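Probable zinc protease PqqL (Escherichia coli, PDB 6OFT) is probably a periplasmic zinc metalloendopeptidase of the M16 family, the chain here being the first half of the protein. Local coordinates at residues D30-W35 with V100-T105. Sequence-based numbering, arbitrary orientation.
Sequences DQVNLW and VSLPTT
Val32 pairs with Leu102, and Leu34 with Val100, through two reciprocal couples of backbone hydrogen bonds joining antiparallel strands 31-35 and 100-103; Leu34 N to Val100 O is 2.8 Å. Beyond the Val32-Leu102 pair, Thr104 N donates a hydrogen bond to Asp30 O at 2.8 Å from well above the carbonyl plane, and a water links Asp30 OD1 to Thr104 OG1.

The polar side chains meet around Ser101. Its OG, anti to the backbone N (chi1 -171°), donates a hydrogen bond to Asn33 OD1 at 2.9 Å, almost straight on to the carbonyl. The same OG accepts one from Gln31 NE2 at 2.8 Å, lying in the plane of that amide. In Gln31 a bend at chi2 (74°) turns CD back toward strand 100-103, and NE2 then reaches Ser101; an alanine here would probably leave the Ser101 hydroxyl without this donor, held by Asn33 alone among the side chains of the two segments.

On the other face, Leu102 CD2 sits 3.8 Å from Leu34 CD1 and also touches Val32 CG1, while Thr104 CG2 packs against Val32 CB.

In the six-stranded sheet of this M16 domain, strand 199-205 flanks 31-38 on its other edge; helix 107-122 covers the Leu34 and Leu102 face, and helix 378-391 meets Asn33 and Trp35.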
loop_
_atom_site.group_PDB
_atom_site.type_symbol
_atom_site.label_atom_id
_atom_site.label_comp_id
_atom_site.label_asym_id
_atom_site.label_seq_id
_atom_site.Cartn_x
_atom_site.Cartn_y
_atom_site.Cartn_z
ATOM N N ASP A 30 6.946 -6.537 -26.262
ATOM C CA ASP A 30 5.786 -7.347 -26.652
ATOM C C ASP A 30 5.036 -7.957 -25.473
ATOM O O ASP A 30 4.381 -8.988 -25.630
ATOM C CB ASP A 30 6.173 -8.430 -27.683
ATOM C CG ASP A 30 6.862 -7.876 -28.900
ATOM O OD1 ASP A 30 6.358 -6.873 -29.461
ATOM O OD2 ASP A 30 7.906 -8.447 -29.299
ATOM N N GLN A 31 5.097 -7.296 -24.312
ATOM C CA GLN A 31 4.386 -7.710 -23.120
ATOM C C GLN A 31 3.396 -6.617 -22.737
ATOM O O GLN A 31 3.675 -5.442 -22.936
ATOM C CB GLN A 31 5.348 -8.016 -21.954
ATOM C CG GLN A 31 4.685 -8.821 -20.804
ATOM C CD GLN A 31 4.437 -10.289 -21.108
ATOM O OE1 GLN A 31 4.929 -10.851 -22.087
ATOM N NE2 GLN A 31 3.681 -10.956 -20.254
ATOM N N VAL A 32 2.228 -7.024 -22.214
ATOM C CA VAL A 32 1.177 -6.122 -21.749
ATOM C C VAL A 32 0.540 -6.667 -20.467
ATOM O O VAL A 32 0.392 -7.873 -20.309
ATOM C CB VAL A 32 0.115 -5.842 -22.857
ATOM C CG1 VAL A 32 -0.721 -7.086 -23.174
ATOM C CG2 VAL A 32 -0.784 -4.663 -22.486
ATOM N N ASN A 33 0.174 -5.760 -19.562
ATOM C CA ASN A 33 -0.572 -6.040 -18.355
ATOM C C ASN A 33 -1.962 -5.505 -18.601
ATOM O O ASN A 33 -2.126 -4.387 -19.116
ATOM C CB ASN A 33 0.048 -5.365 -17.137
ATOM C CG ASN A 33 1.195 -6.120 -16.535
ATOM O OD1 ASN A 33 1.519 -7.246 -16.929
ATOM N ND2 ASN A 33 1.857 -5.496 -15.582
ATOM N N LEU A 34 -2.958 -6.343 -18.325
ATOM C CA LEU A 34 -4.372 -5.995 -18.449
ATOM C C LEU A 34 -4.953 -6.231 -17.073
ATOM O O LEU A 34 -4.934 -7.368 -16.587
ATOM C CB LEU A 34 -5.094 -6.852 -19.514
ATOM C CG LEU A 34 -4.533 -6.852 -20.945
ATOM C CD1 LEU A 34 -5.297 -7.835 -21.807
ATOM C CD2 LEU A 34 -4.585 -5.447 -21.589
ATOM N N TRP A 35 -5.332 -5.141 -16.384
ATOM C CA TRP A 35 -5.874 -5.219 -15.035
ATOM C C TRP A 35 -7.252 -4.607 -14.985
ATOM O O TRP A 35 -7.433 -3.467 -15.430
ATOM C CB TRP A 35 -4.994 -4.456 -14.008
ATOM C CG TRP A 35 -3.647 -5.030 -13.648
ATOM C CD1 TRP A 35 -2.921 -5.968 -14.335
ATOM C CD2 TRP A 35 -2.819 -4.600 -12.561
ATOM N NE1 TRP A 35 -1.720 -6.196 -13.700
ATOM C CE2 TRP A 35 -1.627 -5.362 -12.612
ATOM C CE3 TRP A 35 -2.967 -3.633 -11.545
ATOM C CZ2 TRP A 35 -0.572 -5.164 -11.706
ATOM C CZ3 TRP A 35 -1.942 -3.473 -10.617
ATOM C CH2 TRP A 35 -0.769 -4.240 -10.695
ATOM N N VAL A 100 -3.990 -9.935 -15.641
ATOM C CA VAL A 100 -3.502 -10.829 -16.687
ATOM C C VAL A 100 -2.288 -10.137 -17.373
ATOM O O VAL A 100 -2.370 -8.969 -17.746
ATOM C CB VAL A 100 -4.572 -11.277 -17.727
ATOM C CG1 VAL A 100 -3.981 -12.271 -18.738
ATOM C CG2 VAL A 100 -5.813 -11.875 -17.058
ATOM N N SER A 101 -1.183 -10.872 -17.521
ATOM C CA SER A 101 0.014 -10.450 -18.237
ATOM C C SER A 101 0.198 -11.466 -19.360
ATOM O O SER A 101 0.214 -12.669 -19.097
ATOM C CB SER A 101 1.239 -10.472 -17.324
ATOM O OG SER A 101 2.349 -9.872 -17.982
ATOM N N LEU A 102 0.279 -10.999 -20.608
ATOM C CA LEU A 102 0.433 -11.897 -21.748
ATOM C C LEU A 102 1.207 -11.209 -22.874
ATOM O O LEU A 102 1.291 -9.977 -22.866
ATOM C CB LEU A 102 -0.962 -12.388 -22.247
ATOM C CG LEU A 102 -1.814 -11.449 -23.122
ATOM C CD1 LEU A 102 -2.791 -12.242 -23.953
ATOM C CD2 LEU A 102 -2.567 -10.407 -22.290
ATOM N N PRO A 103 1.729 -11.957 -23.882
ATOM C CA PRO A 103 2.370 -11.285 -25.024
ATOM C C PRO A 103 1.351 -10.499 -25.861
ATOM O O PRO A 103 0.156 -10.801 -25.824
ATOM C CB PRO A 103 2.935 -12.451 -25.854
ATOM C CG PRO A 103 2.873 -13.654 -24.970
ATOM C CD PRO A 103 1.713 -13.421 -24.071
ATOM N N THR A 104 1.820 -9.515 -26.640
ATOM C CA THR A 104 0.951 -8.729 -27.522
ATOM C C THR A 104 0.972 -9.299 -28.955
ATOM O O THR A 104 0.186 -8.859 -29.793
ATOM C CB THR A 104 1.415 -7.273 -27.580
ATOM O OG1 THR A 104 2.770 -7.241 -28.021
ATOM C CG2 THR A 104 1.285 -6.559 -26.263
ATOM N N THR A 105 1.853 -10.276 -29.224
ATOM C CA THR A 105 2.098 -10.812 -30.567
ATOM C C THR A 105 0.992 -11.746 -31.118
ATOM O O THR A 105 0.911 -11.900 -32.341
ATOM C CB THR A 105 3.482 -11.455 -30.623
ATOM O OG1 THR A 105 3.644 -12.324 -29.507
ATOM C CG2 THR A 105 4.602 -10.404 -30.598
HETATM O O HOH W 1 4.251 -5.084 -29.347
#